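Local coordinates for adhesion G-protein coupled receptor G6 (Danio rerio, PDB 6V55), which acts as an adhesion G protein-coupled receptor linked to myelination, whose extracellular region binds calcium and probably takes part in cell adhesion and signalling, at residues Thr144-Cys149 with Phe273-His278; Leu213-Ser218 with Ser236-Tyr241; Thr162-Ser167 with Gly247-Ala252; Cys193-Phe198 with Ile222-Glu227. One frame throughout, in Å; residues are numbered along the deposited sequence.

Contact 1: Thr144-Cys149 with Phe273-His278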
# COMPACT_ATOMS: atom_id res chain seq x y z
N THR A 144 43.68 -11.84 -32.90
CA THR A 144 44.15 -12.80 -33.89
C THR A 144 43.17 -13.96 -34.05
O THR A 144 43.49 -14.92 -34.76
CB THR A 144 45.54 -13.33 -33.50
OG1 THR A 144 45.55 -13.73 -32.12
CG2 THR A 144 46.56 -12.26 -33.72
N ALA A 145 42.00 -13.87 -33.41
CA ALA A 145 40.90 -14.81 -33.44
C ALA A 145 39.68 -14.15 -32.79
O ALA A 145 39.82 -13.38 -31.84
CB ALA A 145 41.21 -16.13 -32.72
N PHE A 146 38.49 -14.45 -33.32
CA PHE A 146 37.25 -13.94 -32.75
C PHE A 146 36.09 -14.87 -33.06
O PHE A 146 36.11 -15.60 -34.05
CB PHE A 146 36.91 -12.50 -33.24
CG PHE A 146 36.71 -12.34 -34.75
CD1 PHE A 146 35.48 -12.61 -35.37
CD2 PHE A 146 37.70 -11.78 -35.53
CE1 PHE A 146 35.31 -12.45 -36.74
CE2 PHE A 146 37.52 -11.60 -36.91
CZ PHE A 146 36.33 -11.94 -37.49
N THR A 147 35.04 -14.76 -32.25
CA THR A 147 33.70 -15.22 -32.60
C THR A 147 32.75 -14.04 -32.47
O THR A 147 32.72 -13.39 -31.43
CB THR A 147 33.22 -16.35 -31.68
OG1 THR A 147 34.16 -17.43 -31.70
CG2 THR A 147 31.85 -16.84 -32.11
N VAL A 148 31.99 -13.75 -33.52
CA VAL A 148 30.93 -12.75 -33.45
C VAL A 148 29.61 -13.44 -33.77
O VAL A 148 29.53 -14.21 -34.74
CB VAL A 148 31.20 -11.53 -34.36
CG1 VAL A 148 31.65 -11.93 -35.76
CG2 VAL A 148 29.99 -10.60 -34.46
N CYS A 149 28.60 -13.25 -32.91
CA CYS A 149 27.24 -13.73 -33.17
C CYS A 149 26.23 -12.61 -33.02
O CYS A 149 26.34 -11.77 -32.12
CB CYS A 149 26.81 -14.85 -32.23
SG CYS A 149 28.07 -16.02 -31.82
N PHE A 273 24.05 -8.84 -30.31
CA PHE A 273 25.39 -8.74 -30.89
C PHE A 273 26.44 -8.94 -29.80
O PHE A 273 26.53 -8.16 -28.85
CB PHE A 273 25.58 -7.38 -31.57
CG PHE A 273 26.83 -7.29 -32.43
CD1 PHE A 273 28.05 -6.86 -31.90
CD2 PHE A 273 26.76 -7.59 -33.78
CE1 PHE A 273 29.18 -6.77 -32.68
CE2 PHE A 273 27.90 -7.49 -34.57
CZ PHE A 273 29.11 -7.08 -34.02
N ARG A 274 27.26 -9.98 -29.97
CA ARG A 274 28.28 -10.34 -29.00
C ARG A 274 29.59 -10.68 -29.72
O ARG A 274 29.59 -11.08 -30.89
CB ARG A 274 27.84 -11.53 -28.12
CG ARG A 274 26.55 -11.34 -27.30
CD ARG A 274 25.91 -12.68 -26.93
NE ARG A 274 25.15 -13.27 -28.04
CZ ARG A 274 24.82 -14.56 -28.11
NH1 ARG A 274 25.18 -15.40 -27.14
NH2 ARG A 274 24.13 -15.02 -29.16
N LEU A 275 30.71 -10.50 -29.01
CA LEU A 275 32.06 -10.69 -29.55
C LEU A 275 32.94 -11.37 -28.51
O LEU A 275 32.86 -11.06 -27.32
CB LEU A 275 32.68 -9.35 -29.97
CG LEU A 275 34.06 -9.30 -30.62
CD1 LEU A 275 34.12 -10.19 -31.86
CD2 LEU A 275 34.36 -7.87 -30.98
N TRP A 276 33.80 -12.27 -28.97
CA TRP A 276 34.68 -13.05 -28.11
C TRP A 276 36.11 -13.02 -28.62
O TRP A 276 36.37 -12.75 -29.80
CB TRP A 276 34.26 -14.52 -28.04
CG TRP A 276 33.05 -14.86 -27.22
CD1 TRP A 276 33.03 -15.33 -25.93
CD2 TRP A 276 31.69 -14.81 -27.66
NE1 TRP A 276 31.74 -15.56 -25.54
CE2 TRP A 276 30.89 -15.25 -26.57
CE3 TRP A 276 31.06 -14.44 -28.86
CZ2 TRP A 276 29.50 -15.33 -26.66
CZ3 TRP A 276 29.67 -14.52 -28.94
CH2 TRP A 276 28.91 -14.96 -27.85
N ASP A 277 37.03 -13.39 -27.71
CA ASP A 277 38.48 -13.39 -27.89
C ASP A 277 39.00 -14.57 -28.70
O ASP A 277 40.13 -14.52 -29.19
CB ASP A 277 39.14 -13.44 -26.52
CG ASP A 277 39.83 -12.17 -26.17
OD1 ASP A 277 39.87 -11.27 -27.05
OD2 ASP A 277 40.33 -12.06 -25.02
N HIS A 278 38.23 -15.64 -28.81
CA HIS A 278 38.69 -16.87 -29.43
C HIS A 278 37.68 -17.29 -30.47
O HIS A 278 36.53 -16.84 -30.46
CB HIS A 278 38.87 -17.99 -28.39
CG HIS A 278 37.75 -18.08 -27.41
ND1 HIS A 278 37.66 -17.29 -26.28
CD2 HIS A 278 36.65 -18.88 -27.38
CE1 HIS A 278 36.57 -17.58 -25.61
NE2 HIS A 278 35.94 -18.55 -26.26
O HOH W 1 42.71 -12.90 -30.10

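Contact 2: Leu213-Ser218 with Ser236-Tyr241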
# COMPACT_ATOMS: atom_id res chain seq x y z
N LEU A 213 29.96 -15.95 -36.83
CA LEU A 213 31.14 -15.93 -37.68
C LEU A 213 32.36 -16.12 -36.80
O LEU A 213 32.48 -15.44 -35.77
CB LEU A 213 31.22 -14.61 -38.46
CG LEU A 213 29.95 -14.26 -39.25
CD1 LEU A 213 30.00 -12.86 -39.81
CD2 LEU A 213 29.71 -15.27 -40.38
N THR A 214 33.25 -17.06 -37.16
CA THR A 214 34.52 -17.24 -36.46
C THR A 214 35.68 -17.05 -37.43
O THR A 214 35.51 -17.13 -38.65
CB THR A 214 34.66 -18.63 -35.75
OG1 THR A 214 35.03 -19.65 -36.69
CG2 THR A 214 33.39 -19.02 -34.99
N TRP A 215 36.85 -16.78 -36.86
CA TRP A 215 38.08 -16.59 -37.61
C TRP A 215 39.24 -16.88 -36.68
O TRP A 215 39.14 -16.57 -35.50
CB TRP A 215 38.19 -15.16 -38.14
CG TRP A 215 39.49 -14.84 -38.80
CD1 TRP A 215 39.94 -15.30 -40.00
CD2 TRP A 215 40.51 -13.96 -38.30
NE1 TRP A 215 41.16 -14.76 -40.29
CE2 TRP A 215 41.55 -13.94 -39.26
CE3 TRP A 215 40.65 -13.19 -37.13
CZ2 TRP A 215 42.71 -13.19 -39.09
CZ3 TRP A 215 41.81 -12.44 -36.97
CH2 TRP A 215 42.83 -12.46 -37.94
N THR A 216 40.30 -17.53 -37.19
CA THR A 216 41.62 -17.50 -36.55
C THR A 216 42.66 -17.05 -37.57
O THR A 216 42.55 -17.37 -38.76
CB THR A 216 42.12 -18.85 -36.02
OG1 THR A 216 42.36 -19.72 -37.13
CG2 THR A 216 41.16 -19.49 -35.12
N LYS A 217 43.69 -16.34 -37.10
CA LYS A 217 44.78 -15.94 -37.98
C LYS A 217 45.63 -17.13 -38.42
O LYS A 217 46.06 -17.19 -39.59
CB LYS A 217 45.65 -14.89 -37.28
CG LYS A 217 46.66 -14.21 -38.18
CD LYS A 217 47.70 -13.54 -37.36
CE LYS A 217 48.67 -12.87 -38.26
NZ LYS A 217 49.44 -11.81 -37.55
N SER A 218 45.84 -18.08 -37.50
CA SER A 218 46.85 -19.13 -37.64
C SER A 218 46.52 -20.10 -38.75
O SER A 218 47.42 -20.52 -39.49
CB SER A 218 47.02 -19.88 -36.32
OG SER A 218 45.88 -20.67 -36.03
N SER A 236 43.14 -17.88 -47.00
CA SER A 236 44.59 -17.88 -46.82
C SER A 236 45.19 -16.48 -46.87
O SER A 236 46.26 -16.26 -46.29
CB SER A 236 45.28 -18.75 -47.87
OG SER A 236 45.40 -18.03 -49.09
N ALA A 237 44.51 -15.52 -47.52
CA ALA A 237 44.95 -14.13 -47.52
C ALA A 237 44.88 -13.50 -46.13
O ALA A 237 45.66 -12.59 -45.84
CB ALA A 237 44.11 -13.29 -48.49
N SER A 238 44.00 -13.99 -45.27
CA SER A 238 43.76 -13.39 -43.96
C SER A 238 44.78 -13.80 -42.91
O SER A 238 44.67 -13.34 -41.76
CB SER A 238 42.36 -13.76 -43.46
OG SER A 238 42.37 -14.97 -42.72
N GLN A 239 45.78 -14.63 -43.23
CA GLN A 239 46.76 -15.02 -42.22
C GLN A 239 47.89 -14.00 -42.09
O GLN A 239 48.79 -14.20 -41.27
CB GLN A 239 47.35 -16.38 -42.55
CG GLN A 239 46.38 -17.36 -43.18
CD GLN A 239 47.06 -18.67 -43.54
OE1 GLN A 239 47.32 -18.96 -44.72
NE2 GLN A 239 47.39 -19.46 -42.52
N ILE A 240 47.86 -12.94 -42.88
CA ILE A 240 48.81 -11.84 -42.84
C ILE A 240 48.39 -10.76 -41.83
O ILE A 240 49.24 -10.03 -41.30
CB ILE A 240 48.90 -11.33 -44.30
CG1 ILE A 240 49.42 -12.46 -45.17
CG2 ILE A 240 49.81 -10.18 -44.52
CD1 ILE A 240 50.76 -13.01 -44.73
N TYR A 241 47.12 -10.67 -41.48
CA TYR A 241 46.59 -9.51 -40.79
C TYR A 241 46.35 -9.79 -39.31
O TYR A 241 46.07 -10.91 -38.90
CB TYR A 241 45.30 -9.02 -41.44
CG TYR A 241 45.54 -8.60 -42.86
CD1 TYR A 241 46.26 -7.45 -43.15
CD2 TYR A 241 45.08 -9.39 -43.92
CE1 TYR A 241 46.49 -7.07 -44.47
CE2 TYR A 241 45.30 -9.02 -45.23
CZ TYR A 241 46.01 -7.86 -45.50
OH TYR A 241 46.24 -7.49 -46.80

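Contact 3: Thr162-Ser167 with Gly247-Ala252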
# COMPACT_ATOMS: atom_id res chain seq x y z
N THR A 162 26.07 -3.00 -45.22
CA THR A 162 27.02 -3.38 -44.17
C THR A 162 26.30 -3.79 -42.89
O THR A 162 25.25 -3.24 -42.55
CB THR A 162 27.98 -2.23 -43.84
OG1 THR A 162 27.24 -1.14 -43.29
CG2 THR A 162 28.70 -1.77 -45.09
N ILE A 163 26.88 -4.75 -42.15
CA ILE A 163 26.25 -5.31 -40.96
C ILE A 163 27.00 -4.93 -39.68
O ILE A 163 26.37 -4.51 -38.70
CB ILE A 163 26.06 -6.84 -41.08
CG1 ILE A 163 25.19 -7.12 -42.31
CG2 ILE A 163 25.43 -7.46 -39.82
CD1 ILE A 163 24.87 -8.57 -42.56
N PHE A 164 28.34 -5.05 -39.65
CA PHE A 164 29.09 -4.33 -38.62
C PHE A 164 30.41 -3.83 -39.20
O PHE A 164 30.87 -4.30 -40.24
CB PHE A 164 29.34 -5.15 -37.33
CG PHE A 164 30.10 -6.44 -37.52
CD1 PHE A 164 31.49 -6.49 -37.40
CD2 PHE A 164 29.41 -7.63 -37.74
CE1 PHE A 164 32.18 -7.68 -37.55
CE2 PHE A 164 30.09 -8.85 -37.86
CZ PHE A 164 31.47 -8.87 -37.79
N THR A 165 31.02 -2.86 -38.51
CA THR A 165 32.27 -2.25 -38.95
C THR A 165 33.18 -1.95 -37.75
O THR A 165 32.80 -1.19 -36.85
CB THR A 165 32.02 -0.97 -39.75
OG1 THR A 165 31.26 -1.30 -40.91
CG2 THR A 165 33.34 -0.32 -40.17
N LEU A 166 34.38 -2.52 -37.78
CA LEU A 166 35.46 -2.20 -36.85
C LEU A 166 36.50 -1.36 -37.60
O LEU A 166 37.18 -1.87 -38.49
CB LEU A 166 36.08 -3.48 -36.29
CG LEU A 166 37.34 -3.38 -35.43
CD1 LEU A 166 37.17 -2.40 -34.28
CD2 LEU A 166 37.71 -4.77 -34.94
N SER A 167 36.59 -0.08 -37.25
CA SER A 167 37.60 0.82 -37.78
C SER A 167 38.64 1.06 -36.70
O SER A 167 38.32 1.11 -35.51
CB SER A 167 36.97 2.15 -38.20
OG SER A 167 35.67 1.97 -38.75
N GLY A 247 39.96 0.13 -31.25
CA GLY A 247 39.19 0.54 -32.40
C GLY A 247 37.74 0.86 -32.05
O GLY A 247 37.30 0.79 -30.90
N LEU A 248 36.99 1.21 -33.10
CA LEU A 248 35.58 1.59 -33.00
C LEU A 248 34.75 0.52 -33.69
O LEU A 248 34.72 0.44 -34.93
CB LEU A 248 35.36 2.96 -33.65
CG LEU A 248 34.19 3.81 -33.17
CD1 LEU A 248 34.52 5.28 -33.39
CD2 LEU A 248 32.88 3.48 -33.88
N LEU A 249 34.06 -0.29 -32.90
CA LEU A 249 33.13 -1.28 -33.44
C LEU A 249 31.74 -0.68 -33.41
O LEU A 249 31.32 -0.13 -32.39
CB LEU A 249 33.17 -2.58 -32.64
CG LEU A 249 32.12 -3.63 -33.01
CD1 LEU A 249 32.26 -4.02 -34.46
CD2 LEU A 249 32.25 -4.84 -32.12
N GLN A 250 31.02 -0.78 -34.54
CA GLN A 250 29.69 -0.19 -34.65
C GLN A 250 28.75 -1.07 -35.45
O GLN A 250 29.17 -1.88 -36.28
CB GLN A 250 29.73 1.19 -35.30
CG GLN A 250 30.30 1.20 -36.68
CD GLN A 250 30.38 2.59 -37.22
OE1 GLN A 250 29.35 3.27 -37.37
NE2 GLN A 250 31.59 3.05 -37.51
N ILE A 251 27.45 -0.89 -35.16
CA ILE A 251 26.38 -1.52 -35.92
C ILE A 251 26.33 -0.88 -37.30
O ILE A 251 26.50 0.35 -37.42
CB ILE A 251 25.05 -1.36 -35.15
CG1 ILE A 251 25.21 -1.88 -33.71
CG2 ILE A 251 23.86 -1.99 -35.88
CD1 ILE A 251 25.03 -3.35 -33.55
N ALA A 252 26.14 -1.71 -38.34
CA ALA A 252 26.20 -1.39 -39.76
C ALA A 252 27.51 -0.70 -40.09
O ALA A 252 28.55 -1.36 -40.16
CB ALA A 252 25.01 -0.53 -40.20

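Contact 4: Cys193-Phe198 with Ile222-Glu227. Unlike the reference sequence in segment 193-198: Phe198 (reference Leu). Unlike the reference sequence in segment 222-227: Glu227 (reference Gly).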
# COMPACT_ATOMS: atom_id res chain seq x y z
N CYS A 193 37.18 -12.25 -47.43
CA CYS A 193 36.90 -13.66 -47.20
C CYS A 193 35.41 -13.86 -47.44
O CYS A 193 34.58 -13.49 -46.60
CB CYS A 193 37.30 -14.07 -45.78
SG CYS A 193 39.04 -13.67 -45.39
N SER A 194 35.06 -14.43 -48.60
CA SER A 194 33.66 -14.61 -48.97
C SER A 194 33.07 -15.78 -48.19
O SER A 194 33.67 -16.86 -48.11
CB SER A 194 33.51 -14.83 -50.46
OG SER A 194 32.41 -15.69 -50.71
N VAL A 195 31.90 -15.56 -47.61
CA VAL A 195 31.20 -16.63 -46.92
C VAL A 195 29.95 -17.00 -47.71
O VAL A 195 28.99 -17.53 -47.14
CB VAL A 195 30.82 -16.21 -45.48
CG1 VAL A 195 32.06 -16.21 -44.62
CG2 VAL A 195 30.13 -14.86 -45.47
N ASP A 196 29.97 -16.74 -49.04
CA ASP A 196 28.74 -16.75 -49.83
C ASP A 196 28.17 -18.15 -50.04
O ASP A 196 26.95 -18.29 -50.12
CB ASP A 196 28.93 -16.07 -51.19
CG ASP A 196 27.62 -15.52 -51.75
OD1 ASP A 196 26.98 -16.20 -52.60
OD2 ASP A 196 27.19 -14.43 -51.28
N ASN A 197 29.03 -19.18 -50.01
CA ASN A 197 28.59 -20.57 -50.12
C ASN A 197 27.84 -21.07 -48.89
O ASN A 197 27.29 -22.18 -48.94
CB ASN A 197 29.79 -21.50 -50.34
CG ASN A 197 30.89 -20.84 -51.15
OD1 ASN A 197 31.70 -20.07 -50.61
ND2 ASN A 197 30.95 -21.16 -52.45
N PHE A 198 27.84 -20.33 -47.77
CA PHE A 198 27.16 -20.78 -46.56
C PHE A 198 26.02 -19.87 -46.13
O PHE A 198 25.26 -20.25 -45.23
CB PHE A 198 28.16 -20.91 -45.38
CG PHE A 198 29.47 -21.59 -45.73
CD1 PHE A 198 29.52 -22.77 -46.48
CD2 PHE A 198 30.67 -21.07 -45.25
CE1 PHE A 198 30.72 -23.37 -46.77
CE2 PHE A 198 31.88 -21.68 -45.54
CZ PHE A 198 31.90 -22.82 -46.30
N ILE A 222 37.85 -19.37 -41.63
CA ILE A 222 36.54 -18.80 -41.35
C ILE A 222 35.59 -19.93 -40.98
O ILE A 222 35.56 -20.98 -41.63
CB ILE A 222 36.02 -18.01 -42.56
CG1 ILE A 222 37.14 -17.22 -43.24
CG2 ILE A 222 34.82 -17.12 -42.15
CD1 ILE A 222 37.52 -15.94 -42.56
N GLY A 223 34.81 -19.72 -39.92
CA GLY A 223 33.72 -20.62 -39.58
C GLY A 223 32.40 -19.85 -39.68
O GLY A 223 32.38 -18.65 -39.43
N VAL A 224 31.36 -20.54 -40.11
CA VAL A 224 30.01 -19.97 -40.20
C VAL A 224 29.06 -20.92 -39.49
O VAL A 224 29.06 -22.13 -39.78
CB VAL A 224 29.58 -19.74 -41.66
CG1 VAL A 224 28.14 -19.27 -41.73
CG2 VAL A 224 30.46 -18.72 -42.34
N TYR A 225 28.26 -20.40 -38.56
CA TYR A 225 27.15 -21.13 -37.97
C TYR A 225 25.84 -20.46 -38.39
O TYR A 225 25.62 -19.29 -38.07
CB TYR A 225 27.30 -21.20 -36.46
CG TYR A 225 26.52 -22.30 -35.78
CD1 TYR A 225 25.17 -22.12 -35.48
CD2 TYR A 225 27.14 -23.50 -35.43
CE1 TYR A 225 24.44 -23.12 -34.86
CE2 TYR A 225 26.43 -24.51 -34.80
CZ TYR A 225 25.07 -24.31 -34.51
OH TYR A 225 24.34 -25.29 -33.89
N PHE A 226 24.99 -21.20 -39.11
CA PHE A 226 23.73 -20.72 -39.65
C PHE A 226 22.84 -21.94 -39.88
O PHE A 226 23.28 -22.91 -40.50
CB PHE A 226 23.95 -19.98 -40.96
CG PHE A 226 22.81 -19.10 -41.42
CD1 PHE A 226 22.93 -18.45 -42.62
CD2 PHE A 226 21.64 -18.87 -40.67
CE1 PHE A 226 21.95 -17.63 -43.12
CE2 PHE A 226 20.64 -18.03 -41.14
CZ PHE A 226 20.81 -17.39 -42.40
N GLU A 227 21.60 -21.86 -39.37
CA GLU A 227 20.54 -22.86 -39.54
C GLU A 227 20.95 -24.24 -39.00
O GLU A 227 20.67 -25.26 -39.63
CB GLU A 227 20.08 -22.93 -41.00
CG GLU A 227 19.17 -21.75 -41.39
CD GLU A 227 18.63 -21.83 -42.82
OE1 GLU A 227 18.19 -20.79 -43.35
OE2 GLU A 227 18.66 -22.94 -43.40

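Contact 1: Thr144-Cys149 with Phe273-His278
Two neighbouring antiparallel strands of the larger sheet in the pentraxin-like beta-sandwich meet here, their short axes 4.7 Å apart and 166° from parallel. Cys149 and Arg274 form a hydrogen-bonded pair: Cys149 N reaches Arg274 O from above the carbonyl plane, whereas Arg274 N meets Cys149 O at 2.9 Å, nearly along the C=O axis. Val148 and Leu275 follow as a non-hydrogen-bonded pair, and Trp276 N then donates to Thr147 O in the plane of that carbonyl. The side chains of Val148 and Leu275 lie on the face turned to the second sheet. Val148 CG2, anti to its backbone N, touches Phe273 CZ at 3.7 Å, and Leu275 CD1 lies beside Phe146 CB. Thr147, Cys149, Arg274 and Trp276 occupy the other face. The Trp276 side chain can be followed outward across it. Its CB stands 3.9 Å from Thr147 O; chi1 (-75°) puts CG anti to the carbonyl carbon, and chi2 then turns the six-membered ring toward Thr147 and Cys149. CE3 brings its edge to Thr147 O at 3.2 Å, with the oxygen in the ring plane, and CZ3 and CH2 at the tip meet the sulfur of Cys149. Arg274 NH1, bonded to Thr289 O, lies at another part of the indole edge. Beyond the strand pairing, Thr147 OG1 sits beside its own backbone N and donates to His278 O on a lone pair, at 2.7 Å. The sulfur-aromatic contact is oblique: Cys149 SG is 3.6 Å from Trp276 CZ3 and lies 62° off the ring normal.

Contact 2: Leu213-Ser218 with Ser236-Tyr241
Strand 213-216 runs out into a turn at Lys217 and Ser218, and there the irregular backbone of 236-241 passes beside it without strand pairing; the nearest CA atoms, those of Lys217 and Gln239, are 4.8 Å apart. Trp215 holds its CG anti to the backbone N (chi1 173°), which carries the indole across to Ser238. Its NE1 donates to Ser238 OG at 2.7 Å, an almost straight bond (167°) lying close to the ring plane. Further along the same edge, CZ2 meets Ser238 O at 3.3 Å and CH2 approaches Tyr241 O, while Lys217 N lies over one face toward the rim. A leucine here would lose the indole N-H and would probably loosen the hold on Ser238, whose OG also bonds Cys235 O. The extended Lys217 chain runs over backbone carbonyls, with CE 3.3 Å from Gln239 O, and its NZ bonds Thr242 OG1. Gln239 NE2 adds a weak hydrogen bond to Ser218 O. Strand 209-216 is flanked in its sheet by strands 145-154 and 221-226, while Ser238 and Tyr241 also touch Ser191 of strand 191-194, at the margin of the opposing sheet.

Contact 3: Thr162-Ser167 with Gly247-Ala252
An antiparallel strand pair in the smaller sheet of the pentraxin-like sandwich joins 164-167 to 248-251, with a classic beta bulge at Ile163 and Phe164 facing Phe177 on the next strand. Thr165 and Gln250 form one hydrogen-bonded pair and Ser167 and Leu248 another; in the latter, Leu248 N meets Ser167 O at 2.8 Å, nearly along the C=O axis. At the bulge the geometry changes: Ala252 N reaches Ile163 O at 2.8 Å from 61° above the carbonyl plane. Thr165 OG1, anti to the carbonyl carbon (chi1 -61°), donates to a lone pair of Ala252 O at 2.8 Å and also bonds Gly255 N, so the hydroxyl ties two points of the chain leaving the strand. Thr165 CB packs on Gln250 CG. On the opposite face, Leu249 CD1 lies obliquely against Phe164 CD1 at 3.9 Å. Leu166 CD1 turns back over the partner backbone, 3.8 Å from Leu248 N. Strand 173-180 flanks 161-167 on its other side. Across the sandwich, the Phe164 ring makes an edge-to-face contact with Phe273, and Leu249 packs on both Phe273 and Leu275 of strand 268-276. The Leu249 backbone also hydrogen-bonds Val134 of the short strand 133-134.

Contact 4: Cys193-Phe198 with Ile222-Glu227
The Phe198 ring presents its edge to Val224: CD2 lies 3.7 Å from Val224 CG2, which is close to the ring plane, and the ring also stacks with Phe231. Phe226 is reached differently, its CD1 standing 3.9 Å from the backbone oxygen Phe198 O in an oblique approach. Phe198 CB itself lies 4.0 Å from Val224 CG1, and CG, anti to the carbonyl carbon (chi1 -44°), carries the ring on past Val224. Val224 thus uses both methyls on this one residue, and its CG2 additionally meets Val195 CG1 at 3.7 Å. The same Val195 methyl touches Ile222 CG2, so it bridges the two branched side chains; Val195 crosses Ile222 at about a right angle and Val224 obliquely. No hydrogen bond joins the segments. They face each other across the pentraxin-like sandwich, where strand 191-194 and the turn after it meet alternate residues of strand 221-226, which point inward. That turn is held locally by Asp196 N donating to Ser194 OG, an ST turn, and by Phe198 N bonding Val195 O. At the other end, Ile222 CG1 is anti to its carbonyl carbon and CD1 swings over to Cys193, 3.7 Å from CB and 3.9 Å from SG. An alanine here would remove CG1, CG2 and CD1 and would probably leave Val195 and the disulfide less closely packed. Trp215, Leu186 and Ile188 also touch the Ile222 side chain. Cys193 SG, beside its own backbone N (chi1 -55°), continues into the disulfide with Cys235, just beyond the strand that follows 221-226.

Overall arrangement
All four contacts lie in the pentraxin-like domain, built from two antiparallel sheets. Contact 1 joins neighbouring strands of one sheet and contact 3 neighbouring strands of the other; their centres are about 13 Å apart and their side chains meet between the sheets. Contacts 1 and 2, also about 13 Å between centres, connect through adjacent strands 145-154 and 209-216. Contact 2 meets contact 4 at Trp215 and Ile222, and where Ser238 touches Cys193. Along the chain, contact 3 nests inside the loop closed by contact 1, contacts 2 and 4 nest inside contact 3, and those two interleave. Chain-distant strands thereby close one compact sandwich within the extended extracellular region.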